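Local structure of farnesyl diphosphate synthase (Rhodobacter capsulatus, 3M0G) at residues B[71-76]-B[113-118]; B[142-147]-B[180-185]. The protein probably condenses isopentenyl diphosphate with allylic diphosphates such as farnesyl diphosphate, with magnesium as cofactor, to build longer isoprenoid chains. All coordinates share one frame; numbering follows the deposited sequence.

Contact 1 (B[71-76]-B[113-118])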
ATOM      1  N   GLU B  71       7.171  -3.661  10.086  1.00  8.30           N
ATOM      2  CA  GLU B  71       6.198  -3.814  11.172  1.00  8.86           C
ATOM      3  C   GLU B  71       4.862  -3.153  10.827  1.00  8.80           C
ATOM      4  O   GLU B  71       3.784  -3.695  11.112  1.00  8.52           O
ATOM      5  CB  GLU B  71       6.761  -3.268  12.475  1.00  8.28           C
ATOM      6  CG  GLU B  71       7.833  -4.139  13.087  1.00 12.35           C
ATOM      7  CD  GLU B  71       7.304  -5.513  13.513  1.00  7.84           C
ATOM      8  OE1 GLU B  71       6.232  -5.574  14.151  1.00 11.80           O
ATOM      9  OE2 GLU B  71       7.973  -6.524  13.206  1.00 12.74           O
ATOM     10  N   ALA B  72       4.937  -1.982  10.196  1.00  9.23           N
ATOM     11  CA  ALA B  72       3.742  -1.323   9.667  1.00  8.55           C
ATOM     12  C   ALA B  72       2.997  -2.200   8.667  1.00  7.98           C
ATOM     13  O   ALA B  72       1.775  -2.322   8.734  1.00  7.99           O
ATOM     14  CB  ALA B  72       4.102   0.018   9.034  1.00  9.02           C
ATOM     15  N   LEU B  73       3.733  -2.796   7.725  1.00  6.99           N
ATOM     16  CA  LEU B  73       3.131  -3.623   6.694  1.00  7.21           C
ATOM     17  C   LEU B  73       2.500  -4.861   7.368  1.00  7.53           C
ATOM     18  O   LEU B  73       1.382  -5.262   7.027  1.00  7.85           O
ATOM     19  CB  LEU B  73       4.176  -3.999   5.606  1.00  7.26           C
ATOM     20  CG  LEU B  73       3.788  -4.426   4.166  1.00  9.67           C
ATOM     21  CD1 LEU B  73       2.883  -5.637   4.165  1.00  7.75           C
ATOM     22  CD2 LEU B  73       3.138  -3.279   3.342  1.00  7.75           C
ATOM     23  N   HIS B  74       3.207  -5.449   8.327  1.00  8.16           N
ATOM     24  CA  HIS B  74       2.685  -6.634   9.029  1.00  8.01           C
ATOM     25  C   HIS B  74       1.406  -6.280   9.772  1.00  6.78           C
ATOM     26  O   HIS B  74       0.411  -7.038   9.728  1.00  6.96           O
ATOM     27  CB  HIS B  74       3.723  -7.194   9.997  1.00  9.30           C
ATOM     28  CG  HIS B  74       3.275  -8.431  10.707  1.00  9.96           C
ATOM     29  ND1 HIS B  74       3.247  -8.533  12.083  1.00 10.25           N
ATOM     30  CD2 HIS B  74       2.847  -9.621  10.235  1.00 10.45           C
ATOM     31  CE1 HIS B  74       2.818  -9.735  12.423  1.00 10.40           C
ATOM     32  NE2 HIS B  74       2.557 -10.411  11.321  1.00 10.06           N
ATOM     33  N   ALA B  75       1.420  -5.109  10.418  1.00  5.77           N
ATOM     34  CA  ALA B  75       0.296  -4.671  11.257  1.00  5.72           C
ATOM     35  C   ALA B  75      -0.960  -4.541  10.421  1.00  5.20           C
ATOM     36  O   ALA B  75      -2.034  -5.001  10.813  1.00  5.54           O
ATOM     37  CB  ALA B  75       0.605  -3.360  11.928  1.00  5.90           C
ATOM     38  N   TYR B  76      -0.825  -3.914   9.255  1.00  4.27           N
ATOM     39  CA  TYR B  76      -1.976  -3.712   8.387  1.00  4.52           C
ATOM     40  C   TYR B  76      -2.577  -5.067   7.938  1.00  4.42           C
ATOM     41  O   TYR B  76      -3.810  -5.215   7.829  1.00  3.38           O
ATOM     42  CB  TYR B  76      -1.587  -2.802   7.185  1.00  4.29           C
ATOM     43  CG  TYR B  76      -1.634  -3.487   5.859  1.00  4.27           C
ATOM     44  CD1 TYR B  76      -0.467  -3.805   5.159  1.00  5.33           C
ATOM     45  CD2 TYR B  76      -2.847  -3.789   5.280  1.00  5.10           C
ATOM     46  CE1 TYR B  76      -0.521  -4.449   3.935  1.00  4.24           C
ATOM     47  CE2 TYR B  76      -2.925  -4.447   4.061  1.00  5.47           C
ATOM     48  CZ  TYR B  76      -1.769  -4.761   3.392  1.00  5.27           C
ATOM     49  OH  TYR B  76      -1.854  -5.403   2.189  1.00  5.11           O
ATOM     50  N   ALA B 113      -4.096   2.654   5.553  1.00  5.92           N
ATOM     51  CA  ALA B 113      -3.137   3.717   5.852  1.00  5.61           C
ATOM     52  C   ALA B 113      -1.866   3.169   6.478  1.00  5.91           C
ATOM     53  O   ALA B 113      -0.799   3.793   6.409  1.00  5.93           O
ATOM     54  CB  ALA B 113      -3.787   4.789   6.740  1.00  5.88           C
ATOM     55  N   LEU B 114      -1.956   1.991   7.101  1.00  5.69           N
ATOM     56  CA  LEU B 114      -0.756   1.386   7.619  1.00  5.65           C
ATOM     57  C   LEU B 114       0.112   0.863   6.476  1.00  6.11           C
ATOM     58  O   LEU B 114       1.327   0.894   6.573  1.00  7.51           O
ATOM     59  CB  LEU B 114      -1.063   0.287   8.631  1.00  5.92           C
ATOM     60  CG  LEU B 114      -1.372   0.821  10.035  1.00  8.95           C
ATOM     61  CD1 LEU B 114      -2.129  -0.260  10.804  1.00  7.00           C
ATOM     62  CD2 LEU B 114      -0.088   1.221  10.752  1.00  6.29           C
ATOM     63  N   GLN B 115      -0.513   0.403   5.391  1.00  5.55           N
ATOM     64  CA  GLN B 115       0.278  -0.025   4.210  1.00  5.28           C
ATOM     65  C   GLN B 115       0.930   1.177   3.527  1.00  4.00           C
ATOM     66  O   GLN B 115       2.092   1.103   3.086  1.00  5.63           O
ATOM     67  CB  GLN B 115      -0.554  -0.836   3.205  1.00  6.30           C
ATOM     68  CG  GLN B 115       0.205  -0.981   1.862  1.00  7.38           C
ATOM     69  CD  GLN B 115      -0.403  -1.953   0.874  1.00  8.55           C
ATOM     70  OE1 GLN B 115       0.265  -2.358  -0.094  1.00  7.61           O
ATOM     71  NE2 GLN B 115      -1.651  -2.337   1.103  1.00  8.61           N
ATOM     72  N   THR B 116       0.196   2.286   3.480  1.00  2.00           N
ATOM     73  CA  THR B 116       0.712   3.549   2.961  1.00  2.00           C
ATOM     74  C   THR B 116       1.845   4.066   3.844  1.00  2.78           C
ATOM     75  O   THR B 116       2.853   4.557   3.346  1.00  3.50           O
ATOM     76  CB  THR B 116      -0.405   4.646   2.889  1.00  2.00           C
ATOM     77  OG1 THR B 116      -1.538   4.136   2.184  1.00  8.23           O
ATOM     78  CG2 THR B 116       0.113   5.859   2.141  1.00  7.48           C
ATOM     79  N   LEU B 117       1.673   3.958   5.159  1.00  4.43           N
ATOM     80  CA  LEU B 117       2.729   4.348   6.097  1.00  4.73           C
ATOM     81  C   LEU B 117       4.027   3.560   5.882  1.00  4.35           C
ATOM     82  O   LEU B 117       5.131   4.163   5.909  1.00  5.46           O
ATOM     83  CB  LEU B 117       2.257   4.218   7.566  1.00  5.80           C
ATOM     84  CG  LEU B 117       3.169   4.827   8.646  1.00  2.00           C
ATOM     85  CD1 LEU B 117       3.294   6.351   8.473  1.00  6.39           C
ATOM     86  CD2 LEU B 117       2.605   4.534  10.031  1.00  6.05           C
ATOM     87  N   ALA B 118       3.908   2.236   5.737  1.00  3.20           N
ATOM     88  CA  ALA B 118       5.051   1.356   5.449  1.00  3.51           C
ATOM     89  C   ALA B 118       5.906   1.862   4.271  1.00  4.24           C
ATOM     90  O   ALA B 118       7.133   1.964   4.383  1.00  3.92           O
ATOM     91  CB  ALA B 118       4.602  -0.088   5.177  1.00  4.14           C
TER

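Contact 2 (B[142-147]-B[180-185])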
ATOM      1  N   GLN B 142       7.178  -6.139  -3.934  1.00  6.75           N
ATOM      2  CA  GLN B 142       7.194  -7.528  -4.404  1.00  7.59           C
ATOM      3  C   GLN B 142       6.670  -8.496  -3.334  1.00  7.66           C
ATOM      4  O   GLN B 142       5.857  -9.382  -3.615  1.00  8.41           O
ATOM      5  CB  GLN B 142       8.603  -7.921  -4.862  1.00  8.56           C
ATOM      6  CG  GLN B 142       8.926  -7.430  -6.272  1.00 32.73           C
ATOM      7  CD  GLN B 142      10.417  -7.349  -6.552  1.00 10.08           C
ATOM      8  OE1 GLN B 142      11.183  -8.258  -6.219  1.00 33.25           O
ATOM      9  NE2 GLN B 142      10.840  -6.244  -7.173  1.00 33.06           N
ATOM     10  N   ALA B 143       7.144  -8.313  -2.111  1.00  7.57           N
ATOM     11  CA  ALA B 143       6.842  -9.227  -1.019  1.00  6.92           C
ATOM     12  C   ALA B 143       5.384  -9.133  -0.534  1.00  6.45           C
ATOM     13  O   ALA B 143       4.811 -10.128  -0.070  1.00  6.49           O
ATOM     14  CB  ALA B 143       7.849  -9.020   0.134  1.00  6.19           C
ATOM     15  N   SER B 144       4.778  -7.951  -0.679  1.00  4.97           N
ATOM     16  CA  SER B 144       3.552  -7.639   0.041  1.00  3.65           C
ATOM     17  C   SER B 144       2.344  -7.789  -0.854  1.00  4.20           C
ATOM     18  O   SER B 144       1.241  -7.941  -0.356  1.00  4.75           O
ATOM     19  CB  SER B 144       3.578  -6.200   0.578  1.00  2.70           C
ATOM     20  OG  SER B 144       4.684  -6.035   1.458  1.00  3.79           O
ATOM     21  N   GLY B 145       2.564  -7.691  -2.164  1.00  4.74           N
ATOM     22  CA  GLY B 145       1.447  -7.600  -3.116  1.00  5.65           C
ATOM     23  C   GLY B 145       0.982  -8.933  -3.605  1.00  6.54           C
ATOM     24  O   GLY B 145       1.196  -9.963  -2.943  1.00  7.00           O
ATOM     25  N   ALA B 146       0.330  -8.888  -4.767  1.00  7.95           N
ATOM     26  CA  ALA B 146      -0.304 -10.040  -5.434  1.00  8.52           C
ATOM     27  C   ALA B 146       0.630 -11.136  -5.959  1.00  9.27           C
ATOM     28  O   ALA B 146       0.155 -12.119  -6.493  1.00  9.14           O
ATOM     29  CB  ALA B 146      -1.251  -9.554  -6.541  1.00  7.91           C
ATOM     30  N   GLU B 147       1.943 -10.947  -5.812  1.00 10.88           N
ATOM     31  CA  GLU B 147       2.941 -11.999  -6.076  1.00 12.02           C
ATOM     32  C   GLU B 147       3.463 -12.598  -4.775  1.00 11.41           C
ATOM     33  O   GLU B 147       4.117 -13.649  -4.778  1.00 11.50           O
ATOM     34  CB  GLU B 147       4.139 -11.446  -6.860  1.00 13.53           C
ATOM     35  CG  GLU B 147       3.813 -10.909  -8.234  1.00 28.15           C
ATOM     36  CD  GLU B 147       5.054 -10.456  -8.983  1.00 15.12           C
ATOM     37  OE1 GLU B 147       5.399  -9.254  -8.903  1.00 28.65           O
ATOM     38  OE2 GLU B 147       5.697 -11.309  -9.639  1.00 28.80           O
ATOM     39  N   GLY B 180       6.122 -16.248   3.992  1.00  7.30           N
ATOM     40  CA  GLY B 180       7.498 -16.400   3.579  1.00  7.75           C
ATOM     41  C   GLY B 180       8.063 -15.126   2.989  1.00  7.79           C
ATOM     42  O   GLY B 180       9.223 -14.786   3.236  1.00  6.56           O
ATOM     43  N   ALA B 181       7.228 -14.435   2.214  1.00  6.79           N
ATOM     44  CA  ALA B 181       7.648 -13.268   1.440  1.00  6.66           C
ATOM     45  C   ALA B 181       8.079 -12.101   2.327  1.00  7.18           C
ATOM     46  O   ALA B 181       9.157 -11.510   2.097  1.00  7.93           O
ATOM     47  CB  ALA B 181       6.506 -12.840   0.431  1.00  5.79           C
ATOM     48  N   LEU B 182       7.274 -11.795   3.357  1.00  6.17           N
ATOM     49  CA  LEU B 182       7.526 -10.619   4.239  1.00  4.64           C
ATOM     50  C   LEU B 182       8.736 -10.809   5.103  1.00  5.40           C
ATOM     51  O   LEU B 182       9.476  -9.839   5.363  1.00  4.48           O
ATOM     52  CB  LEU B 182       6.332 -10.309   5.162  1.00  2.97           C
ATOM     53  CG  LEU B 182       6.200  -8.854   5.665  1.00  4.38           C
ATOM     54  CD1 LEU B 182       6.239  -7.830   4.517  1.00  2.00           C
ATOM     55  CD2 LEU B 182       4.996  -8.591   6.563  1.00  2.00           C
ATOM     56  N   ILE B 183       8.928 -12.040   5.577  1.00  5.03           N
ATOM     57  CA  ILE B 183      10.154 -12.369   6.339  1.00  4.85           C
ATOM     58  C   ILE B 183      11.410 -12.219   5.481  1.00  5.57           C
ATOM     59  O   ILE B 183      12.488 -11.826   6.000  1.00  5.92           O
ATOM     60  CB  ILE B 183      10.060 -13.786   6.970  1.00  5.43           C
ATOM     61  CG1 ILE B 183       9.227 -13.732   8.260  1.00  4.03           C
ATOM     62  CG2 ILE B 183      11.463 -14.410   7.216  1.00  5.77           C
ATOM     63  CD1 ILE B 183       8.276 -14.956   8.452  1.00  8.39           C
ATOM     64  N   SER B 184      11.300 -12.606   4.211  1.00  6.22           N
ATOM     65  CA  SER B 184      12.403 -12.476   3.261  1.00  6.31           C
ATOM     66  C   SER B 184      12.716 -11.007   2.976  1.00  6.02           C
ATOM     67  O   SER B 184      13.896 -10.611   2.884  1.00  4.88           O
ATOM     68  CB  SER B 184      12.108 -13.211   1.951  1.00  6.32           C
ATOM     69  OG  SER B 184      13.229 -13.085   1.068  1.00 10.58           O
ATOM     70  N   PHE B 185      11.666 -10.190   2.846  1.00  5.77           N
ATOM     71  CA  PHE B 185      11.921  -8.760   2.781  1.00  5.55           C
ATOM     72  C   PHE B 185      12.747  -8.308   3.977  1.00  5.74           C
ATOM     73  O   PHE B 185      13.771  -7.673   3.776  1.00  6.59           O
ATOM     74  CB  PHE B 185      10.670  -7.902   2.704  1.00  5.32           C
ATOM     75  CG  PHE B 185      10.961  -6.431   2.874  1.00  7.36           C
ATOM     76  CD1 PHE B 185      11.462  -5.680   1.797  1.00  5.59           C
ATOM     77  CD2 PHE B 185      10.782  -5.802   4.105  1.00  4.85           C
ATOM     78  CE1 PHE B 185      11.754  -4.304   1.935  1.00  6.66           C
ATOM     79  CE2 PHE B 185      11.055  -4.432   4.244  1.00  7.35           C
ATOM     80  CZ  PHE B 185      11.544  -3.683   3.149  1.00  5.33           C
TER

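Contact 1 (B[71-76]-B[113-118])
Tyr76 and Gln115 run side by side across two nearly antiparallel helices, whose axes come within 7.7 Å over these segments. From its root outward Tyr76 meets one neighbour after another. Its CB rests on CB of Leu114 at 3.5 Å and lies near the backbone N of Gln115. CG, CD1 and CE1 then pass along CB of Gln115, which sits over one ring face in a CH-pi contact, 3.8 Å from the ring centroid and 19° off its normal. At the tip CZ and OH lie beside the Gln115 amide, whose plane is turned 20° from the ring. Gln115 keeps this course because CG is anti to the backbone N (chi1 167°) and the chain is extended beyond it. Further along, small apolar groups meet: CB of Ala72 lies 3.9 Å from CB of Ala118, and CB of Leu73 stands 4.0 Å from the same Ala118 CB. Leu73 CD2 reaches CG of Gln115. Helix 149-159 adds Met149 and Val150 against Tyr76, His80 meets its ring edge-to-face, and Gln115 packs on Gln115 of the second subunit. An alanine in place of Tyr76 would probably open a gap over Gln115 CB and beside Met149 and Val150, and leave the Gln115 chain freer to turn. Small alanines let the helices of this all-alpha prenyl synthase fold pack closely, and the contact rests largely on ring-to-aliphatic and methyl packing at the subunit interface.

Contact 2 (B[142-147]-B[180-185])
Leu182 turns CG anti to its backbone N (chi1 -155°), and Ser144 sets OG anti to its carbonyl carbon (chi1 -60°); with Leu182 chi2 at 52°, Leu182 CD1 comes to 3.9 Å from Ser144 OG. Across this contact the hydroxyl meets a methyl; its hydrogen bond is with Leu140 O in its own helix. Ala143 and Ala181 form the middle of the contact, their CA atoms 4.8 Å apart. Each methyl faces the other residue's carbonyl: CB of Ala181 lies 3.2 Å from Ala143 O, and CB of Ala143 comes to 3.4 Å from Ala181 O. The methyls themselves, Ala143 CB and Ala181 CB, stand 4.1 Å apart. On the following turn of helix 168-194, Phe185 offers its CB to Ala143 CB at 4.0 Å, while its ring leads away to Leu136, Ala139 and Leu140 of helix 130-144. Leu182 also packs on Val70 and His74 of helix 60-81. Gly145 is the first residue to leave helical geometry, so the contact joins the C-terminal end of helix 130-144 to the middle of the long helix 168-194. Backbone hydrogen bonds between Ala143 and Met149 and between Ser144 and Val150 tie this end to the start of helix 149-159. With alanine methyls at its centre, the interface brings two backbones close, and it rests on van der Waals contact between methyls and backbone carbonyl oxygens, of which Ala181 O already accepts from Phe185 N.

Overall arrangement
Both contacts lie within the helical body, their centres 13 Å apart, but contact 1 is the more fully buried: all its touching residues are buried, whereas Ala143 and Ala181 of contact 2 remain partly exposed. Contact 1 also buries about twice the area, 363 against 175 Å². It pairs helices 60-81 and 104-121 lengthwise and uses a ring, whereas contact 2 sets the end of helix 130-144 against helix 168-194 through methyls and carbonyls. They abut directly, Leu73 CG standing 3.3 Å from Ser144 OG. Helix 60-81, through Leu73 and His74, touches both helices of contact 2. Each contact reaches the second subunit: Thr116 packs on Gly145 of the second subunit, and Ser144 on Thr116 of the second subunit.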